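Local coordinates for protein pseudouridine synthase (Pyrococcus abyssi, PDB 2AUS) that probably converts uridine to pseudouridine in RNA as the catalytic subunit, Cbf5, of the archaeal box H/ACA sRNP, in which it binds Nop10, at residues L220-Y224 with Y235-A239; S59-V63 with A75-L81; L277-I281 with T306-I310; L250-K256 with L286-L292; I125-M129 with I158-I163. One frame throughout, in Å; residues are numbered along the deposited sequence.

Contact 1. Residues L220-Y224 with Y235-A239; sequences LVDYY and YIRKA
Two consecutive helices joined by a short loop pack here at 140° in the catalytic part of the TruB-like fold. Segment 220-224 lies inside helix 217-228, and segment 235-239 belongs to helix 234-239. Their short axes come within 8.8 Å and run closer to antiparallel than to perpendicular. Tyr223 and Ile236 are the nearest CA pair, 4.9 Å apart. No direct hydrogen bond joins the segments, so packing and one water hold them.

Tyr223 has the most surface covered. Its CA-to-CB bond points toward the second helix, with chi1 m. Tyr235 CB sits over one face of the Tyr223 ring, 3.8 Å from its centroid, a CH-pi contact. Ala239 CB lies at the ring edge, 3.5 Å from Tyr223 CD1. Ile236 comes next, with chi1 t and chi2 p. Ile236 CD1 is 4.0 Å from Tyr223 CB and 4.4 Å from Leu220 CD2. Leu220 CD2 also meets Ala239 CB at 4.0 Å.

Leu220 and Ile236 reach into the core: Leu220 touches Ile49 and Leu51 of strand 47-53, and Ile236 touches Ile40. Outside the two segments, Asp222 forms salt bridges with basic side chains of the Nop10 chain. Between the helices, a water donates to Tyr223 O at 2.8 Å and accepts from Ile236 N at 3.0 Å.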
# COMPACT_ATOMS: atom_id res chain seq x y z
N LEU A 220 -3.29 1.46 17.93
CA LEU A 220 -2.52 0.45 18.63
C LEU A 220 -1.04 0.79 18.71
O LEU A 220 -0.41 0.60 19.75
CB LEU A 220 -2.69 -0.92 17.97
CG LEU A 220 -4.05 -1.59 18.12
CD1 LEU A 220 -4.02 -2.97 17.47
CD2 LEU A 220 -4.40 -1.70 19.60
N VAL A 221 -0.49 1.28 17.61
CA VAL A 221 0.92 1.64 17.58
C VAL A 221 1.17 2.75 18.60
O VAL A 221 2.08 2.66 19.42
CB VAL A 221 1.35 2.14 16.19
CG1 VAL A 221 2.76 2.75 16.27
CG2 VAL A 221 1.33 0.98 15.19
N ASP A 222 0.34 3.78 18.58
CA ASP A 222 0.51 4.90 19.50
C ASP A 222 0.28 4.55 20.96
O ASP A 222 1.02 5.01 21.84
CB ASP A 222 -0.39 6.06 19.09
CG ASP A 222 -0.09 6.54 17.68
OD1 ASP A 222 0.96 6.16 17.12
OD2 ASP A 222 -0.90 7.32 17.13
N TYR A 223 -0.75 3.76 21.25
CA TYR A 223 -1.05 3.39 22.62
C TYR A 223 0.04 2.47 23.19
O TYR A 223 0.36 2.54 24.38
CB TYR A 223 -2.40 2.68 22.69
CG TYR A 223 -3.56 3.54 22.25
CD1 TYR A 223 -4.78 2.96 21.91
CD2 TYR A 223 -3.47 4.94 22.23
CE1 TYR A 223 -5.88 3.73 21.56
CE2 TYR A 223 -4.56 5.73 21.88
CZ TYR A 223 -5.76 5.11 21.54
OH TYR A 223 -6.86 5.87 21.18
N TYR A 224 0.60 1.63 22.34
CA TYR A 224 1.65 0.73 22.78
C TYR A 224 2.87 1.57 23.13
O TYR A 224 3.60 1.25 24.06
CB TYR A 224 1.97 -0.28 21.68
CG TYR A 224 2.82 -1.42 22.16
CD1 TYR A 224 4.17 -1.50 21.81
CD2 TYR A 224 2.28 -2.43 22.95
CE1 TYR A 224 4.97 -2.56 22.24
CE2 TYR A 224 3.07 -3.49 23.39
CZ TYR A 224 4.41 -3.55 23.03
OH TYR A 224 5.19 -4.60 23.46
N TYR A 235 -4.36 3.81 27.88
CA TYR A 235 -4.86 3.72 26.52
C TYR A 235 -4.76 2.33 25.90
O TYR A 235 -5.72 1.86 25.30
CB TYR A 235 -4.15 4.78 25.67
CG TYR A 235 -4.34 6.14 26.29
CD1 TYR A 235 -5.59 6.76 26.28
CD2 TYR A 235 -3.31 6.75 27.02
CE1 TYR A 235 -5.81 7.95 26.98
CE2 TYR A 235 -3.53 7.94 27.72
CZ TYR A 235 -4.78 8.52 27.70
OH TYR A 235 -5.02 9.67 28.41
N ILE A 236 -3.63 1.66 26.06
CA ILE A 236 -3.51 0.32 25.50
C ILE A 236 -4.55 -0.56 26.18
O ILE A 236 -5.20 -1.38 25.54
CB ILE A 236 -2.09 -0.28 25.70
CG1 ILE A 236 -1.92 -1.53 24.83
CG2 ILE A 236 -1.86 -0.64 27.16
CD1 ILE A 236 -2.14 -1.29 23.34
N ARG A 237 -4.74 -0.37 27.49
CA ARG A 237 -5.72 -1.14 28.24
C ARG A 237 -7.12 -0.98 27.64
O ARG A 237 -7.83 -1.96 27.43
CB ARG A 237 -5.75 -0.72 29.71
CG ARG A 237 -6.83 -1.45 30.51
CD ARG A 237 -6.81 -1.08 31.98
NE ARG A 237 -5.64 -1.62 32.68
CZ ARG A 237 -5.51 -2.89 33.04
NH1 ARG A 237 -6.47 -3.77 32.77
NH2 ARG A 237 -4.42 -3.28 33.70
N LYS A 238 -7.50 0.26 27.38
CA LYS A 238 -8.81 0.53 26.80
C LYS A 238 -8.93 0.06 25.36
O LYS A 238 -10.02 -0.20 24.87
CB LYS A 238 -9.13 2.03 26.87
CG LYS A 238 -9.27 2.55 28.29
CD LYS A 238 -9.57 4.04 28.31
CE LYS A 238 -9.51 4.58 29.72
NZ LYS A 238 -9.62 6.06 29.71
N ALA A 239 -7.79 -0.06 24.68
CA ALA A 239 -7.77 -0.49 23.28
C ALA A 239 -7.94 -2.00 23.14
O ALA A 239 -8.21 -2.49 22.04
CB ALA A 239 -6.46 -0.04 22.62
O HOH W 1 -1.16 3.22 26.61

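Contact 2. Residues S59-V63 with A75-L81; sequences SHEVV and AGHGGTL
This is a helix laid on a short strand and the loop after it, in the TruB-like fold. Gly78-Leu81 form most of the loop that in TruB relatives leads into the catalytic aspartate, so the contact probably packs that loop on the start of helix 59-69. Strand 75-77 crosses segment 59-63 at 150°, with the axes 8.3 Å apart. The nearest CA pairs are Ser59-Leu81, 6.1 Å, and Val63-Gly76, 6.4 Å.

Ser59 uses chi1 m, and its OG donates to Leu81 O at 2.9 Å. His77 has chi1 p and chi2 -81°, which turns one ring face to Ser59. Ser59 CB sits over that face, 3.8 Å from the His77 ring centroid. His77 NE2 shares a hydrogen bond of 2.9 Å with Thr80 OG1. Val63, chi1 t, places CG1 3.7 Å from Ala75 CB and CG2 3.7 Å from His77 ND1. One water accepts from Ser59 N at 3.0 Å and donates to Leu81 O at 2.7 Å.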
# COMPACT_ATOMS: atom_id res chain seq x y z
N SER A 59 -6.97 -10.25 6.02
CA SER A 59 -7.14 -10.31 7.46
C SER A 59 -5.91 -10.92 8.10
O SER A 59 -5.46 -10.47 9.16
CB SER A 59 -8.38 -11.13 7.81
OG SER A 59 -9.54 -10.38 7.49
N HIS A 60 -5.35 -11.93 7.44
CA HIS A 60 -4.15 -12.61 7.93
C HIS A 60 -3.02 -11.60 8.07
O HIS A 60 -2.32 -11.58 9.08
CB HIS A 60 -3.72 -13.70 6.95
CG HIS A 60 -2.49 -14.44 7.38
ND1 HIS A 60 -2.51 -15.44 8.33
CD2 HIS A 60 -1.20 -14.30 7.00
CE1 HIS A 60 -1.29 -15.89 8.52
NE2 HIS A 60 -0.47 -15.22 7.73
N GLU A 61 -2.84 -10.77 7.05
CA GLU A 61 -1.78 -9.77 7.07
C GLU A 61 -2.00 -8.76 8.19
O GLU A 61 -1.05 -8.33 8.84
CB GLU A 61 -1.71 -9.04 5.72
CG GLU A 61 -1.46 -9.98 4.55
CD GLU A 61 -1.30 -9.25 3.23
OE1 GLU A 61 -2.23 -8.49 2.85
OE2 GLU A 61 -0.25 -9.44 2.58
N VAL A 62 -3.26 -8.38 8.42
CA VAL A 62 -3.60 -7.43 9.48
C VAL A 62 -3.24 -8.03 10.85
O VAL A 62 -2.70 -7.34 11.72
CB VAL A 62 -5.10 -7.10 9.45
CG1 VAL A 62 -5.50 -6.30 10.68
CG2 VAL A 62 -5.41 -6.31 8.19
N VAL A 63 -3.53 -9.31 11.03
CA VAL A 63 -3.20 -9.97 12.29
C VAL A 63 -1.67 -10.00 12.45
O VAL A 63 -1.15 -9.77 13.55
CB VAL A 63 -3.76 -11.40 12.33
CG1 VAL A 63 -3.29 -12.11 13.59
CG2 VAL A 63 -5.28 -11.36 12.30
N ALA A 75 -1.90 -14.67 17.82
CA ALA A 75 -3.07 -13.83 17.65
C ALA A 75 -3.88 -14.47 16.54
O ALA A 75 -3.33 -15.20 15.72
CB ALA A 75 -2.68 -12.41 17.25
N GLY A 76 -5.19 -14.21 16.51
CA GLY A 76 -6.04 -14.78 15.49
C GLY A 76 -7.30 -13.96 15.32
O GLY A 76 -7.81 -13.37 16.27
N HIS A 77 -7.83 -13.92 14.10
CA HIS A 77 -9.03 -13.15 13.86
C HIS A 77 -10.28 -14.01 13.80
O HIS A 77 -10.22 -15.21 13.55
CB HIS A 77 -8.91 -12.35 12.55
CG HIS A 77 -8.87 -13.21 11.33
ND1 HIS A 77 -7.72 -13.83 10.89
CD2 HIS A 77 -9.84 -13.55 10.44
CE1 HIS A 77 -7.98 -14.52 9.79
NE2 HIS A 77 -9.26 -14.37 9.50
N GLY A 78 -11.42 -13.37 14.03
CA GLY A 78 -12.69 -14.06 13.98
C GLY A 78 -13.46 -13.50 12.80
O GLY A 78 -13.58 -12.28 12.67
N GLY A 79 -13.95 -14.37 11.92
CA GLY A 79 -14.70 -13.91 10.77
C GLY A 79 -13.85 -13.18 9.76
O GLY A 79 -13.74 -11.95 9.81
N THR A 80 -13.26 -13.93 8.83
CA THR A 80 -12.41 -13.33 7.81
C THR A 80 -13.13 -12.26 6.99
O THR A 80 -14.24 -12.47 6.50
CB THR A 80 -11.87 -14.38 6.81
OG1 THR A 80 -11.10 -15.37 7.51
CG2 THR A 80 -10.97 -13.72 5.76
N LEU A 81 -12.48 -11.11 6.85
CA LEU A 81 -13.02 -10.03 6.05
C LEU A 81 -12.12 -10.05 4.83
O LEU A 81 -10.91 -10.22 4.96
CB LEU A 81 -12.88 -8.68 6.75
CG LEU A 81 -13.89 -8.34 7.83
CD1 LEU A 81 -13.62 -6.94 8.36
CD2 LEU A 81 -15.30 -8.43 7.25
O HOH W 2 -8.69 -11.27 3.76

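Contact 3. Residues L277-I281 with T306-I310; sequences LNAGI and TQEMI
Thr306 OG1 is the polar centre of this contact, with one bond given and one received. Thr306 OG1 donates to Asn278 O at 2.7 Å and accepts from Ile281 N at 2.9 Å. The backbone adds a third bond, Thr306 N to Ile281 O at 2.9 Å. The first residue of the helix segment is thus tied to both ends of the turn 278-281. Thr306 has chi1 m and the most surface covered. Gly280 lies in that turn with phi 70° and psi 13°. The CA atoms of Ile281 and Thr306 are 5.0 Å apart.

Packing surrounds these bonds. Leu277 is extended and points toward the helix. Its chi1 is p (36°) and its chi2 near 30°, off any well, which directs both methyls to the helix. Leu277 CD2 is 3.6 Å from Met309 SD. Leu277 CD1 is 3.9 Å from Ile310 CG1 and 4.0 Å from Thr306 CG2. Ile281, chi1 m and chi2 t, brings CG2 to 3.8 Å from Met309 CE.

The contact joins the end of a strand to a short helix in the PUA domain, a fold commonly used to bind RNA. Strand 274-278 lies between strands 18-20 and 252-255 in the mixed sheet. Asn278 points away from the helix, and its OD1 accepts from Lys252 N. Helix 306-311 packs on that sheet: Ile19 touches Thr306 and Ile310, and Ile253 touches Met309.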
# COMPACT_ATOMS: atom_id res chain seq x y z
N LEU A 277 -26.65 -21.22 35.64
CA LEU A 277 -26.52 -21.26 34.19
C LEU A 277 -27.69 -20.60 33.47
O LEU A 277 -28.74 -20.34 34.05
CB LEU A 277 -26.38 -22.70 33.69
CG LEU A 277 -27.09 -23.93 34.29
CD1 LEU A 277 -28.43 -23.57 34.90
CD2 LEU A 277 -27.25 -24.98 33.19
N ASN A 278 -27.48 -20.30 32.19
CA ASN A 278 -28.51 -19.69 31.38
C ASN A 278 -29.57 -20.72 31.03
O ASN A 278 -29.29 -21.92 30.94
CB ASN A 278 -27.92 -19.14 30.08
CG ASN A 278 -27.20 -17.83 30.28
OD1 ASN A 278 -26.18 -17.58 29.65
ND2 ASN A 278 -27.74 -16.98 31.16
N ALA A 279 -30.80 -20.25 30.86
CA ALA A 279 -31.89 -21.13 30.48
C ALA A 279 -31.74 -21.37 28.99
O ALA A 279 -30.93 -20.72 28.32
CB ALA A 279 -33.23 -20.45 30.77
N GLY A 280 -32.53 -22.30 28.46
CA GLY A 280 -32.51 -22.58 27.04
C GLY A 280 -31.29 -23.25 26.45
O GLY A 280 -31.14 -23.26 25.23
N ILE A 281 -30.41 -23.80 27.27
CA ILE A 281 -29.24 -24.48 26.73
C ILE A 281 -29.70 -25.88 26.35
O ILE A 281 -30.45 -26.51 27.09
CB ILE A 281 -28.10 -24.62 27.75
CG1 ILE A 281 -27.48 -23.26 28.05
CG2 ILE A 281 -27.04 -25.58 27.22
CD1 ILE A 281 -26.40 -23.33 29.12
N THR A 306 -30.36 -27.30 29.88
CA THR A 306 -30.37 -26.54 31.11
C THR A 306 -31.16 -27.28 32.18
O THR A 306 -30.72 -27.40 33.32
CB THR A 306 -31.02 -25.15 30.93
OG1 THR A 306 -30.16 -24.31 30.16
CG2 THR A 306 -31.29 -24.50 32.27
N GLN A 307 -32.33 -27.77 31.79
CA GLN A 307 -33.21 -28.48 32.72
C GLN A 307 -32.53 -29.71 33.30
O GLN A 307 -32.61 -29.96 34.50
CB GLN A 307 -34.51 -28.88 32.01
CG GLN A 307 -35.58 -29.40 32.96
CD GLN A 307 -35.84 -28.44 34.11
OE1 GLN A 307 -36.06 -27.24 33.90
NE2 GLN A 307 -35.81 -28.96 35.34
N GLU A 308 -31.88 -30.49 32.44
CA GLU A 308 -31.18 -31.68 32.91
C GLU A 308 -30.05 -31.32 33.87
O GLU A 308 -29.84 -31.99 34.88
CB GLU A 308 -30.64 -32.47 31.71
CG GLU A 308 -31.63 -33.48 31.16
CD GLU A 308 -31.44 -33.76 29.68
OE1 GLU A 308 -30.28 -33.84 29.23
OE2 GLU A 308 -32.47 -33.91 28.98
N MET A 309 -29.33 -30.24 33.56
CA MET A 309 -28.23 -29.81 34.41
C MET A 309 -28.73 -29.40 35.79
O MET A 309 -28.03 -29.57 36.80
CB MET A 309 -27.45 -28.67 33.75
CG MET A 309 -26.59 -29.15 32.59
SD MET A 309 -25.55 -27.86 31.87
CE MET A 309 -26.17 -27.81 30.18
N ILE A 310 -29.94 -28.86 35.84
CA ILE A 310 -30.51 -28.44 37.11
C ILE A 310 -31.09 -29.63 37.87
O ILE A 310 -30.89 -29.77 39.08
CB ILE A 310 -31.63 -27.41 36.90
CG1 ILE A 310 -31.08 -26.18 36.19
CG2 ILE A 310 -32.22 -27.01 38.25
CD1 ILE A 310 -32.14 -25.20 35.77

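Contact 4. Residues L250-K256 with L286-L292; sequences LPKIWIK and LVAIMTL
Two parallel strands of the PUA-domain sheet lie side by side here. Strands 252-255 and 286-291 cross at -29°, with axes 4.5 Å apart. Lys252 pairs with Ala288, and Trp254 with Met290. The hydrogen bonds are Ala288 N to Pro251 O at 3.0 Å, Ile253 N to Ala288 O at 2.9 Å, Met290 N to Ile253 O at 2.7 Å and Ile255 N to Met290 O at 2.7 Å.

On one face, Met290, all m, fills the space between Lys252 and Trp254. Met290 CB lies over the indole, 3.5 Å from Trp254 CD1. On the other face, Ile255 CD1 meets Ile289 CG2 at 3.6 Å. At the start of the pair, Leu250 CD1 fits between Leu286 CG, 4.1 Å, and Ala288 CB, 4.3 Å. At the far end, Leu292 CG is 3.5 Å from Ile255 O, and Leu292 CD2 is 4.2 Å from Trp254 CB.

Trp254 NE1 is hydrogen-bonded to Asp294 OD1. Backbone hydrogen bonds set the register. The Ile253/Ile255/Ile289 face is apolar, the Lys252/Trp254/Met290 face mixed.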
# COMPACT_ATOMS: atom_id res chain seq x y z
N LEU A 250 -22.95 -15.81 24.04
CA LEU A 250 -23.08 -17.25 24.21
C LEU A 250 -23.76 -17.64 25.51
O LEU A 250 -23.70 -16.91 26.50
CB LEU A 250 -21.71 -17.94 24.20
CG LEU A 250 -20.82 -17.91 22.96
CD1 LEU A 250 -19.62 -18.79 23.23
CD2 LEU A 250 -21.59 -18.38 21.75
N PRO A 251 -24.42 -18.80 25.52
CA PRO A 251 -25.10 -19.30 26.72
C PRO A 251 -23.96 -19.61 27.70
O PRO A 251 -22.92 -20.14 27.29
CB PRO A 251 -25.77 -20.59 26.23
CG PRO A 251 -25.93 -20.37 24.76
CD PRO A 251 -24.64 -19.71 24.38
N LYS A 252 -24.13 -19.30 28.97
CA LYS A 252 -23.06 -19.56 29.92
C LYS A 252 -23.41 -20.49 31.06
O LYS A 252 -24.57 -20.66 31.41
CB LYS A 252 -22.57 -18.23 30.50
CG LYS A 252 -22.03 -17.29 29.46
CD LYS A 252 -21.78 -15.91 30.04
CE LYS A 252 -21.32 -14.96 28.95
NZ LYS A 252 -21.08 -13.59 29.49
N ILE A 253 -22.37 -21.09 31.64
CA ILE A 253 -22.50 -21.98 32.79
C ILE A 253 -21.44 -21.51 33.78
O ILE A 253 -20.25 -21.50 33.46
CB ILE A 253 -22.24 -23.46 32.42
CG1 ILE A 253 -23.26 -23.92 31.38
CG2 ILE A 253 -22.32 -24.34 33.69
CD1 ILE A 253 -23.02 -25.32 30.85
N TRP A 254 -21.88 -21.09 34.96
CA TRP A 254 -20.99 -20.59 35.99
C TRP A 254 -20.64 -21.73 36.96
O TRP A 254 -21.52 -22.41 37.48
CB TRP A 254 -21.66 -19.43 36.72
CG TRP A 254 -21.73 -18.17 35.89
CD1 TRP A 254 -20.83 -17.15 35.89
CD2 TRP A 254 -22.79 -17.78 35.00
NE1 TRP A 254 -21.26 -16.15 35.05
CE2 TRP A 254 -22.46 -16.51 34.49
CE3 TRP A 254 -23.99 -18.39 34.57
CZ2 TRP A 254 -23.29 -15.81 33.59
CZ3 TRP A 254 -24.82 -17.71 33.68
CH2 TRP A 254 -24.46 -16.43 33.19
N ILE A 255 -19.35 -21.92 37.21
CA ILE A 255 -18.95 -23.02 38.08
C ILE A 255 -18.21 -22.66 39.34
O ILE A 255 -17.66 -21.56 39.47
CB ILE A 255 -18.12 -24.03 37.28
CG1 ILE A 255 -16.80 -23.39 36.83
CG2 ILE A 255 -18.92 -24.49 36.06
CD1 ILE A 255 -15.84 -24.33 36.15
N LYS A 256 -18.21 -23.60 40.28
CA LYS A 256 -17.54 -23.43 41.57
C LYS A 256 -16.04 -23.33 41.35
O LYS A 256 -15.52 -23.81 40.35
CB LYS A 256 -17.82 -24.63 42.48
CG LYS A 256 -19.28 -24.95 42.65
CD LYS A 256 -19.49 -26.17 43.54
CE LYS A 256 -20.97 -26.54 43.60
NZ LYS A 256 -21.25 -27.66 44.55
N LEU A 286 -22.95 -24.63 21.78
CA LEU A 286 -21.63 -24.13 22.15
C LEU A 286 -21.89 -23.28 23.39
O LEU A 286 -22.72 -22.37 23.37
CB LEU A 286 -21.07 -23.25 21.04
CG LEU A 286 -19.79 -22.46 21.31
CD1 LEU A 286 -18.64 -23.39 21.66
CD2 LEU A 286 -19.45 -21.64 20.06
N VAL A 287 -21.21 -23.59 24.49
CA VAL A 287 -21.41 -22.83 25.71
C VAL A 287 -20.09 -22.33 26.26
O VAL A 287 -19.03 -22.87 25.95
CB VAL A 287 -22.10 -23.67 26.81
CG1 VAL A 287 -23.46 -24.15 26.31
CG2 VAL A 287 -21.22 -24.86 27.21
N ALA A 288 -20.17 -21.29 27.08
CA ALA A 288 -18.98 -20.74 27.71
C ALA A 288 -19.06 -21.07 29.19
O ALA A 288 -20.06 -20.78 29.84
CB ALA A 288 -18.92 -19.23 27.49
N ILE A 289 -18.01 -21.70 29.72
CA ILE A 289 -17.94 -22.06 31.13
C ILE A 289 -17.28 -20.88 31.84
O ILE A 289 -16.18 -20.47 31.46
CB ILE A 289 -17.07 -23.30 31.35
CG1 ILE A 289 -17.68 -24.49 30.59
CG2 ILE A 289 -16.92 -23.56 32.84
CD1 ILE A 289 -16.90 -25.77 30.77
N MET A 290 -17.93 -20.36 32.87
CA MET A 290 -17.43 -19.19 33.56
C MET A 290 -17.17 -19.41 35.04
O MET A 290 -17.81 -20.25 35.67
CB MET A 290 -18.45 -18.04 33.44
CG MET A 290 -19.01 -17.79 32.04
SD MET A 290 -17.85 -17.23 30.79
CE MET A 290 -17.58 -15.53 31.26
N THR A 291 -16.24 -18.63 35.59
CA THR A 291 -15.97 -18.71 37.02
C THR A 291 -17.02 -17.79 37.63
O THR A 291 -17.69 -17.03 36.92
CB THR A 291 -14.62 -18.11 37.43
OG1 THR A 291 -14.65 -16.70 37.18
CG2 THR A 291 -13.46 -18.76 36.67
N LEU A 292 -17.13 -17.82 38.96
CA LEU A 292 -18.07 -16.97 39.66
C LEU A 292 -17.69 -15.49 39.57
O LEU A 292 -18.45 -14.62 40.00
CB LEU A 292 -18.20 -17.41 41.12
CG LEU A 292 -18.85 -18.80 41.22
CD1 LEU A 292 -18.90 -19.31 42.66
CD2 LEU A 292 -20.25 -18.69 40.64
O HOH W 3 -15.73 -19.92 40.20

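Contact 5. Residues I125-M129 with I158-I163; sequences IRAVM and IEILEI
The Arg126 guanidinium lies flat against isoleucines, with Ile163 CD1 and Ile160 CG2 over one of its faces. Arg126 NH1 is 3.3 Å from Ile163 CD1. The CA-to-CB bond of Arg126 points sideways, with chi1 near -80° and chi2 and chi3 t, and the extended chain carries the charged end to the strand. The aliphatic part also packs, with Arg126 CG 3.7 Å from Ile160 CD1. The charge is met elsewhere, by a salt bridge from NH1 to Glu122.

Segment 125-129 is helical and segment 158-163 is a strand. Their axes are 9.5 Å apart at 157°, so they run nearly antiparallel. The CA atoms nearest each other are Arg126 with Ile160 at 7.4 Å and Met129 with Ile158 at 6.8 Å. No hydrogen bond crosses the contact.

This is a helix packed on an antiparallel sheet in the TruB-family part of the chain. Strand 152-164 carries a classic beta bulge, in which Leu161 and Glu162 both face Leu169 of strand 167-174. Across the bulge, Ile160 and Ile163 still both point to the helix, although three positions apart. Leu161 and Glu162 point away from the helix, and both contact Nop10.

Ile158, Ile160 and Ile163 all have chi1 m and chi2 t. Met129, with chi3 p, brings CE to 3.6 Å from Ile158 CG2 and SD to 3.8 Å from Ile160 CD1. Ile125 CD1 lies 4.1 Å from Ile163 CG2.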
# COMPACT_ATOMS: atom_id res chain seq x y z
N ILE A 125 -36.72 -0.59 -6.27
CA ILE A 125 -35.55 -1.01 -5.50
C ILE A 125 -35.93 -1.27 -4.05
O ILE A 125 -35.55 -2.29 -3.48
CB ILE A 125 -34.44 0.07 -5.52
CG1 ILE A 125 -34.02 0.37 -6.96
CG2 ILE A 125 -33.23 -0.43 -4.73
CD1 ILE A 125 -32.95 1.44 -7.08
N ARG A 126 -36.67 -0.33 -3.45
CA ARG A 126 -37.08 -0.47 -2.06
C ARG A 126 -37.98 -1.67 -1.80
O ARG A 126 -37.88 -2.31 -0.76
CB ARG A 126 -37.78 0.80 -1.58
CG ARG A 126 -36.84 1.92 -1.19
CD ARG A 126 -37.47 2.83 -0.15
NE ARG A 126 -36.48 3.68 0.51
CZ ARG A 126 -35.83 4.67 -0.09
NH1 ARG A 126 -36.06 4.94 -1.37
NH2 ARG A 126 -34.93 5.38 0.58
N ALA A 127 -38.86 -1.97 -2.75
CA ALA A 127 -39.78 -3.10 -2.60
C ALA A 127 -39.05 -4.43 -2.70
O ALA A 127 -39.29 -5.34 -1.91
CB ALA A 127 -40.88 -3.02 -3.65
N VAL A 128 -38.16 -4.54 -3.69
CA VAL A 128 -37.41 -5.77 -3.90
C VAL A 128 -36.42 -6.06 -2.78
O VAL A 128 -36.23 -7.22 -2.40
CB VAL A 128 -36.63 -5.71 -5.23
CG1 VAL A 128 -35.73 -6.93 -5.36
CG2 VAL A 128 -37.61 -5.65 -6.38
N MET A 129 -35.78 -5.02 -2.26
CA MET A 129 -34.82 -5.22 -1.18
C MET A 129 -35.54 -5.44 0.14
O MET A 129 -34.92 -5.71 1.16
CB MET A 129 -33.88 -4.02 -1.08
CG MET A 129 -32.86 -3.99 -2.20
SD MET A 129 -31.73 -2.61 -2.05
CE MET A 129 -30.73 -3.14 -0.65
N ILE A 158 -32.68 -5.39 6.10
CA ILE A 158 -32.03 -4.65 5.04
C ILE A 158 -32.59 -3.24 5.14
O ILE A 158 -33.76 -3.01 4.83
CB ILE A 158 -32.35 -5.22 3.65
CG1 ILE A 158 -31.68 -6.57 3.47
CG2 ILE A 158 -31.89 -4.25 2.57
CD1 ILE A 158 -31.94 -7.21 2.12
N GLU A 159 -31.76 -2.31 5.59
CA GLU A 159 -32.16 -0.93 5.74
C GLU A 159 -31.47 -0.07 4.69
O GLU A 159 -30.25 0.13 4.73
CB GLU A 159 -31.79 -0.45 7.14
CG GLU A 159 -31.73 1.06 7.30
CD GLU A 159 -31.08 1.48 8.61
OE1 GLU A 159 -29.97 0.99 8.90
OE2 GLU A 159 -31.68 2.30 9.33
N ILE A 160 -32.24 0.44 3.74
CA ILE A 160 -31.69 1.29 2.69
C ILE A 160 -31.41 2.67 3.27
O ILE A 160 -32.31 3.36 3.75
CB ILE A 160 -32.67 1.42 1.51
CG1 ILE A 160 -32.85 0.06 0.85
CG2 ILE A 160 -32.14 2.45 0.51
CD1 ILE A 160 -33.82 0.04 -0.31
N LEU A 161 -30.14 3.06 3.23
CA LEU A 161 -29.73 4.36 3.75
C LEU A 161 -29.97 5.42 2.69
O LEU A 161 -30.69 6.38 2.92
CB LEU A 161 -28.25 4.33 4.14
CG LEU A 161 -27.87 3.35 5.28
CD1 LEU A 161 -26.38 3.43 5.53
CD2 LEU A 161 -28.64 3.71 6.55
N GLU A 162 -29.36 5.23 1.52
CA GLU A 162 -29.53 6.20 0.44
C GLU A 162 -29.59 5.54 -0.93
O GLU A 162 -29.00 4.49 -1.17
CB GLU A 162 -28.38 7.21 0.44
CG GLU A 162 -28.20 7.96 1.74
CD GLU A 162 -27.12 9.03 1.65
OE1 GLU A 162 -26.25 8.90 0.76
OE2 GLU A 162 -27.13 9.97 2.47
N ILE A 163 -30.32 6.18 -1.84
CA ILE A 163 -30.44 5.70 -3.21
C ILE A 163 -30.18 6.87 -4.15
O ILE A 163 -30.90 7.86 -4.12
CB ILE A 163 -31.86 5.17 -3.51
CG1 ILE A 163 -32.16 3.94 -2.66
CG2 ILE A 163 -31.97 4.85 -5.00
CD1 ILE A 163 -33.55 3.38 -2.87

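In the fold
Contacts 3 and 4 are the only pair that touch. Their centres are about 11 Å apart, and their segments alternate along the chain. They meet in one PUA-domain sheet, where Ile281 CG1 lies 3.7 Å from Pro251 CB. Contacts 1 and 2 lie about 19 Å apart between centres, on helices that meet: Leu220 touches Ile66 of helix 59-69. Contact 5 stands apart, its centre about 31 Å from that of contact 2. Nop10 reaches contacts 1 and 5. Contact 2 is the one beside the presumed active-site loop, judging by the family. The Leu81 side chain is about 6 Å from a bound phosphate, probably from the crystallisation liquor, which may mark a pocket there.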